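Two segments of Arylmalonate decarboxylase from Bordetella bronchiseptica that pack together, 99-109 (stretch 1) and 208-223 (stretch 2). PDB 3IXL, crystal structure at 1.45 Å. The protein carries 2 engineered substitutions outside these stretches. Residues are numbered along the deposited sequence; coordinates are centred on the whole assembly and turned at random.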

ATOM      1  N   LEU A  99       1.077  12.159  16.551  1.00  8.75           N
ATOM      2  CA  LEU A  99       2.173  11.495  15.844  1.00  8.70           C
ATOM      3  C   LEU A  99       2.103  11.720  14.346  1.00  8.28           C
ATOM      4  O   LEU A  99       1.024  11.955  13.819  1.00  8.73           O
ATOM      5  N   PRO A 100       3.241  11.581  13.648  1.00  8.35           N
ATOM      6  CA  PRO A 100       3.197  11.514  12.181  1.00  8.07           C
ATOM      7  C   PRO A 100       2.351  10.313  11.773  1.00  7.73           C
ATOM      8  O   PRO A 100       2.585   9.193  12.254  1.00  7.55           O
ATOM      9  N   CYS A 101       1.352  10.550  10.936  1.00  6.92           N
ATOM     10  CA  CYS A 101       0.473   9.499  10.461  1.00  7.21           C
ATOM     11  C   CYS A 101       0.424   9.501   8.948  1.00  6.51           C
ATOM     12  O   CYS A 101       0.589  10.535   8.296  1.00  7.87           O
ATOM     13  N   THR A 102       0.190   8.321   8.394  1.00  6.58           N
ATOM     14  CA  THR A 102       0.096   8.161   6.953  1.00  6.12           C
ATOM     15  C   THR A 102      -0.826   6.997   6.611  1.00  6.11           C
ATOM     16  O   THR A 102      -1.365   6.340   7.503  1.00  5.93           O
ATOM     17  N   THR A 103      -1.038   6.772   5.319  1.00  6.02           N
ATOM     18  CA  THR A 103      -1.874   5.667   4.844  1.00  5.59           C
ATOM     19  C   THR A 103      -1.189   5.015   3.647  1.00  5.20           C
ATOM     20  O   THR A 103      -0.330   5.622   2.992  1.00  5.63           O
ATOM     21  N   MET A 104      -1.594   3.782   3.351  1.00  4.74           N
ATOM     22  CA  MET A 104      -1.052   3.066   2.211  1.00  5.16           C
ATOM     23  C   MET A 104      -1.396   3.754   0.881  1.00  5.17           C
ATOM     24  O   MET A 104      -0.636   3.644  -0.081  1.00  4.83           O
ATOM     25  N   SER A 105      -2.518   4.468   0.823  1.00  4.95           N
ATOM     26  CA  SER A 105      -2.801   5.257  -0.387  1.00  5.38           C
ATOM     27  C   SER A 105      -1.828   6.419  -0.555  1.00  5.72           C
ATOM     28  O   SER A 105      -1.352   6.679  -1.663  1.00  5.66           O
ATOM     29  N   THR A 106      -1.535   7.139   0.527  1.00  5.38           N
ATOM     30  CA  THR A 106      -0.515   8.176   0.469  1.00  6.13           C
ATOM     31  C   THR A 106       0.837   7.573   0.099  1.00  5.69           C
ATOM     32  O   THR A 106       1.598   8.152  -0.681  1.00  6.55           O
ATOM     33  N   ALA A 107       1.122   6.387   0.643  1.00  5.66           N
ATOM     34  CA  ALA A 107       2.372   5.700   0.326  1.00  5.89           C
ATOM     35  C   ALA A 107       2.528   5.451  -1.166  1.00  6.22           C
ATOM     36  O   ALA A 107       3.598   5.683  -1.726  1.00  5.89           O
ATOM     37  N   VAL A 108       1.476   4.967  -1.822  1.00  6.31           N
ATOM     38  CA  VAL A 108       1.634   4.656  -3.241  1.00  7.21           C
ATOM     39  C   VAL A 108       1.688   5.932  -4.078  1.00  6.96           C
ATOM     40  O   VAL A 108       2.422   5.982  -5.070  1.00  6.82           O
ATOM     41  N   LEU A 109       0.970   6.979  -3.670  1.00  6.77           N
ATOM     42  CA  LEU A 109       1.101   8.273  -4.362  1.00  7.32           C
ATOM     43  C   LEU A 109       2.530   8.777  -4.241  1.00  7.43           C
ATOM     44  O   LEU A 109       3.130   9.216  -5.221  1.00  8.19           O
ATOM     45  N   VAL A 208       7.761  -0.351 -10.783  1.00  9.66           N
ATOM     46  CA  VAL A 208       6.542  -0.852 -10.151  1.00  9.49           C
ATOM     47  C   VAL A 208       6.448  -0.314  -8.731  1.00  8.36           C
ATOM     48  O   VAL A 208       7.411  -0.400  -7.955  1.00  9.28           O
ATOM     49  N   VAL A 209       5.283   0.219  -8.391  1.00  6.94           N
ATOM     50  CA  VAL A 209       4.981   0.581  -7.007  1.00  6.80           C
ATOM     51  C   VAL A 209       3.942  -0.411  -6.517  1.00  6.38           C
ATOM     52  O   VAL A 209       2.881  -0.541  -7.124  1.00  6.60           O
ATOM     53  N   SER A 210       4.260  -1.116  -5.437  1.00  5.85           N
ATOM     54  CA  SER A 210       3.391  -2.157  -4.902  1.00  6.01           C
ATOM     55  C   SER A 210       2.903  -1.721  -3.526  1.00  5.80           C
ATOM     56  O   SER A 210       3.693  -1.212  -2.728  1.00  5.60           O
ATOM     57  N   SER A 211       1.620  -1.944  -3.245  1.00  5.44           N
ATOM     58  CA  SER A 211       0.990  -1.461  -1.998  1.00  5.81           C
ATOM     59  C   SER A 211       1.765  -1.753  -0.702  1.00  5.42           C
ATOM     60  O   SER A 211       2.094  -0.827   0.043  1.00  5.52           O
ATOM     61  N   SER A 212       2.003  -3.024  -0.405  1.00  5.65           N
ATOM     62  CA  SER A 212       2.613  -3.366   0.883  1.00  6.30           C
ATOM     63  C   SER A 212       4.038  -2.803   1.001  1.00  6.13           C
ATOM     64  O   SER A 212       4.347  -2.079   1.944  1.00  5.97           O
ATOM     65  N   PRO A 213       4.919  -3.113   0.032  1.00  5.51           N
ATOM     66  CA  PRO A 213       6.266  -2.553   0.106  1.00  5.72           C
ATOM     67  C   PRO A 213       6.271  -1.017   0.146  1.00  5.64           C
ATOM     68  O   PRO A 213       7.022  -0.432   0.928  1.00  6.26           O
ATOM     69  N   ALA A 214       5.429  -0.362  -0.652  1.00  5.30           N
ATOM     70  CA  ALA A 214       5.361   1.106  -0.605  1.00  5.22           C
ATOM     71  C   ALA A 214       4.914   1.586   0.774  1.00  5.05           C
ATOM     72  O   ALA A 214       5.425   2.585   1.269  1.00  5.67           O
ATOM     73  N   GLY A 215       3.979   0.864   1.397  1.00  5.12           N
ATOM     74  CA  GLY A 215       3.540   1.213   2.754  1.00  4.58           C
ATOM     75  C   GLY A 215       4.704   1.218   3.733  1.00  4.29           C
ATOM     76  O   GLY A 215       4.836   2.132   4.554  1.00  5.22           O
ATOM     77  N   PHE A 216       5.555   0.197   3.649  1.00  4.76           N
ATOM     78  CA  PHE A 216       6.749   0.149   4.491  1.00  4.97           C
ATOM     79  C   PHE A 216       7.711   1.281   4.190  1.00  5.34           C
ATOM     80  O   PHE A 216       8.183   1.949   5.096  1.00  6.25           O
ATOM     81  N   TRP A 217       7.985   1.491   2.908  1.00  5.32           N
ATOM     82  CA  TRP A 217       8.899   2.541   2.475  1.00  5.76           C
ATOM     83  C   TRP A 217       8.434   3.896   3.009  1.00  5.55           C
ATOM     84  O   TRP A 217       9.222   4.697   3.518  1.00  5.93           O
ATOM     85  N   ASP A 218       7.138   4.141   2.900  1.00  5.59           N
ATOM     86  CA  ASP A 218       6.545   5.416   3.270  1.00  6.02           C
ATOM     87  C   ASP A 218       6.518   5.616   4.782  1.00  6.21           C
ATOM     88  O   ASP A 218       6.743   6.732   5.264  1.00  6.68           O
ATOM     89  N   ALA A 219       6.246   4.544   5.531  1.00  6.48           N
ATOM     90  CA  ALA A 219       6.277   4.617   6.991  1.00  6.43           C
ATOM     91  C   ALA A 219       7.693   4.887   7.492  1.00  6.61           C
ATOM     92  O   ALA A 219       7.900   5.691   8.406  1.00  7.30           O
ATOM     93  N   VAL A 220       8.671   4.232   6.870  1.00  6.68           N
ATOM     94  CA  VAL A 220      10.072   4.434   7.237  1.00  8.14           C
ATOM     95  C   VAL A 220      10.514   5.849   6.875  1.00  8.53           C
ATOM     96  O   VAL A 220      11.260   6.495   7.622  1.00  8.95           O
ATOM     97  N   ARG A 221      10.033   6.335   5.737  1.00  8.83           N
ATOM     98  CA  ARG A 221      10.221   7.738   5.334  1.00  9.83           C
ATOM     99  C   ARG A 221       9.751   8.686   6.439  1.00 10.74           C
ATOM    100  O   ARG A 221      10.484   9.590   6.853  1.00 11.55           O
ATOM    101  N   LEU A 222       8.528   8.461   6.918  1.00 11.50           N
ATOM    102  CA  LEU A 222       7.912   9.311   7.935  1.00 13.52           C
ATOM    103  C   LEU A 222       8.632   9.260   9.267  1.00 14.23           C
ATOM    104  O   LEU A 222       8.594  10.229  10.033  1.00 14.93           O
ATOM    105  N   ALA A 223       9.264   8.122   9.551  1.00 14.98           N
ATOM    106  CA  ALA A 223      10.057   7.945  10.770  1.00 15.93           C
ATOM    107  C   ALA A 223      11.326   8.809  10.788  1.00 17.04           C
ATOM    108  O   ALA A 223      11.942   8.988  11.841  1.00 17.40           O
TER

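A single hydrogen bond crosses this otherwise mostly apolar contact, and it lies buried. Thr102 OG1 donates to Asp218 OD1 at 2.7 Å. Both side chains point toward the opposite stretch, and both have chi1 in the t well. The other carboxylate oxygen is held within the helix: Arg221 NH1 lies 2.8 Å from Asp218 OD2 in a salt bridge, and Arg221 NE donates to the same oxygen. Asp218 thus links strand 101-103 to its own helix.

Helix 104-109 crosses helix 211-222 almost at right angles, with axes 8.1 Å apart at closest approach. Ala107 and Gly215 let the helices come close here. Ala107 points in, its CB 3.3 Å from Asp218 CB and 3.7 Å from Gly215 CA. Met104 starts sideways, but its t, t, m side chain brings CE to 3.5 Å from Ser211 O. A CB on Gly215 would sit only 3.0 Å from Met104 CE, so the bare glycine leaves room for the methionine end.

Val108, rotamer m, places CG1 4.1 Å from Ala214 CB. Val108 CB lies 4.0 Å from CG1 of Val209, which is t and points in.

At the other end, Leu222 points toward stretch 1 with an off-well chi1 of -110°. Leu222 CD1 reaches Pro100 CB at 3.8 Å and Thr102 CB at 3.7 Å.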

ATOM      1  CB  LEU A  99       2.102   9.980  16.059  1.00  8.66           C
ATOM      2  CG  LEU A  99       2.317   9.407  17.461  1.00  9.48           C
ATOM      3  CD1 LEU A  99       2.175   7.891  17.399  1.00 10.04           C
ATOM      4  CD2 LEU A  99       3.679   9.815  18.025  1.00 10.61           C
ATOM      5  CB  PRO A 100       4.654  11.269  11.790  1.00  8.67           C
ATOM      6  CG  PRO A 100       5.461  11.712  12.995  1.00  8.64           C
ATOM      7  CD  PRO A 100       4.611  11.447  14.178  1.00  8.10           C
ATOM      8  CB  CYS A 101      -0.934   9.686  11.014  1.00  7.31           C
ATOM      9  SG  CYS A 101      -1.055   9.413  12.802  1.00  8.71           S
ATOM     10  CB  THR A 102       1.497   8.000   6.325  1.00  6.07           C
ATOM     11  OG1 THR A 102       1.387   8.081   4.901  1.00  6.55           O
ATOM     12  CG2 THR A 102       2.169   6.682   6.763  1.00  6.95           C
ATOM     13  CB  THR A 103      -3.257   6.116   4.344  1.00  6.47           C
ATOM     14  OG1 THR A 103      -3.117   6.809   3.096  1.00  6.75           O
ATOM     15  CG2 THR A 103      -4.004   6.982   5.374  1.00  7.25           C
ATOM     16  CB  MET A 104      -1.524   1.609   2.244  1.00  5.07           C
ATOM     17  CG  MET A 104      -0.935   0.696   1.178  1.00  5.94           C
ATOM     18  SD  MET A 104      -1.335  -1.018   1.566  1.00  6.49           S
ATOM     19  CE  MET A 104      -0.077  -1.385   2.780  1.00  7.04           C
ATOM     20  CB  SER A 105      -4.236   5.768  -0.393  1.00  5.56           C
ATOM     21  OG  SER A 105      -5.135   4.713  -0.688  1.00  6.69           O
ATOM     22  CB  THR A 106      -0.435   8.895   1.804  1.00  6.14           C
ATOM     23  OG1 THR A 106      -1.630   9.659   1.963  1.00  8.04           O
ATOM     24  CG2 THR A 106       0.791   9.805   1.903  1.00  7.57           C
ATOM     25  CB  ALA A 107       2.454   4.375   1.087  1.00  5.98           C
ATOM     26  CB  VAL A 108       0.594   3.636  -3.791  1.00  7.48           C
ATOM     27  CG1 VAL A 108       0.669   2.308  -3.036  1.00  8.12           C
ATOM     28  CG2 VAL A 108      -0.795   4.185  -3.744  1.00  9.44           C
ATOM     29  CB  LEU A 109       0.179   9.322  -3.752  1.00  8.00           C
ATOM     30  CG  LEU A 109      -1.326   9.202  -3.913  1.00 10.10           C
ATOM     31  CD1 LEU A 109      -1.971  10.333  -3.139  1.00 10.76           C
ATOM     32  CD2 LEU A 109      -1.704   9.271  -5.392  1.00 10.60           C
ATOM     33  CB  VAL A 208       6.529  -2.398 -10.068  1.00 10.00           C
ATOM     34  CG1 VAL A 208       5.267  -2.900  -9.362  1.00 11.40           C
ATOM     35  CG2 VAL A 208       6.634  -2.997 -11.454  1.00 10.64           C
ATOM     36  CB  VAL A 209       4.478   2.037  -6.879  1.00  6.48           C
ATOM     37  CG1 VAL A 209       4.030   2.342  -5.442  1.00  7.70           C
ATOM     38  CG2 VAL A 209       5.581   3.012  -7.276  1.00  7.28           C
ATOM     39  CB  SER A 210       4.156  -3.479  -4.819  1.00  6.30           C
ATOM     40  OG  SER A 210       3.341  -4.497  -4.281  1.00  7.77           O
ATOM     41  CB  SER A 211      -0.424  -2.040  -1.855  1.00  6.65           C
ATOM     42  OG  SER A 211      -1.319  -1.454  -2.763  1.00  7.08           O
ATOM     43  CB  SER A 212       2.553  -4.869   1.140  1.00  6.73           C
ATOM     44  OG  SER A 212       3.001  -5.164   2.445  1.00 10.13           O
ATOM     45  CB  PRO A 213       6.940  -3.104  -1.158  1.00  5.94           C
ATOM     46  CG  PRO A 213       6.183  -4.380  -1.427  1.00  6.78           C
ATOM     47  CD  PRO A 213       4.770  -4.025  -1.121  1.00  6.10           C
ATOM     48  CB  ALA A 214       4.430   1.649  -1.683  1.00  5.52           C
ATOM     49  CB  PHE A 216       7.458  -1.205   4.361  1.00  5.52           C
ATOM     50  CG  PHE A 216       6.815  -2.286   5.172  1.00  4.86           C
ATOM     51  CD1 PHE A 216       5.839  -3.101   4.622  1.00  5.83           C
ATOM     52  CD2 PHE A 216       7.157  -2.451   6.514  1.00  6.00           C
ATOM     53  CE1 PHE A 216       5.213  -4.081   5.387  1.00  7.03           C
ATOM     54  CE2 PHE A 216       6.543  -3.428   7.294  1.00  7.14           C
ATOM     55  CZ  PHE A 216       5.569  -4.239   6.738  1.00  7.05           C
ATOM     56  CB  TRP A 217       8.935   2.540   0.941  1.00  5.97           C
ATOM     57  CG  TRP A 217       9.678   3.692   0.337  1.00  6.76           C
ATOM     58  CD1 TRP A 217      11.023   3.786   0.139  1.00  8.54           C
ATOM     59  CD2 TRP A 217       9.105   4.899  -0.175  1.00  9.02           C
ATOM     60  NE1 TRP A 217      11.328   4.996  -0.453  1.00  9.35           N
ATOM     61  CE2 TRP A 217      10.165   5.695  -0.652  1.00  9.06           C
ATOM     62  CE3 TRP A 217       7.796   5.388  -0.265  1.00  8.59           C
ATOM     63  CZ2 TRP A 217       9.954   6.962  -1.211  1.00 10.08           C
ATOM     64  CZ3 TRP A 217       7.590   6.645  -0.820  1.00  9.89           C
ATOM     65  CH2 TRP A 217       8.662   7.415  -1.285  1.00  9.82           C
ATOM     66  CB  ASP A 218       5.133   5.469   2.680  1.00  5.93           C
ATOM     67  CG  ASP A 218       4.362   6.692   3.094  1.00  7.10           C
ATOM     68  OD1 ASP A 218       3.380   6.538   3.867  1.00  7.73           O
ATOM     69  OD2 ASP A 218       4.705   7.793   2.603  1.00  7.24           O
ATOM     70  CB  ALA A 219       5.741   3.331   7.593  1.00  6.81           C
ATOM     71  CB  VAL A 220      10.976   3.356   6.602  1.00  8.09           C
ATOM     72  CG1 VAL A 220      12.441   3.676   6.796  1.00  9.29           C
ATOM     73  CG2 VAL A 220      10.647   1.994   7.194  1.00  9.31           C
ATOM     74  CB  ARG A 221       9.450   8.022   4.040  1.00  9.68           C
ATOM     75  CG  ARG A 221       9.444   9.492   3.616  1.00  9.61           C
ATOM     76  CD  ARG A 221       8.394   9.786   2.556  1.00  9.64           C
ATOM     77  NE  ARG A 221       7.023   9.579   3.043  1.00  8.94           N
ATOM     78  CZ  ARG A 221       6.333  10.442   3.794  1.00  9.76           C
ATOM     79  NH1 ARG A 221       5.082  10.147   4.155  1.00  9.20           N
ATOM     80  NH2 ARG A 221       6.882  11.591   4.200  1.00 10.19           N
ATOM     81  CB  LEU A 222       6.457   8.906   8.147  1.00 14.22           C
ATOM     82  CG  LEU A 222       5.349   9.841   7.683  1.00 17.17           C
ATOM     83  CD1 LEU A 222       4.100   9.495   8.466  1.00 18.33           C
ATOM     84  CD2 LEU A 222       5.715  11.314   7.890  1.00 17.04           C
ATOM     85  CB  ALA A 223      10.398   6.467  10.970  1.00 15.91           C
TER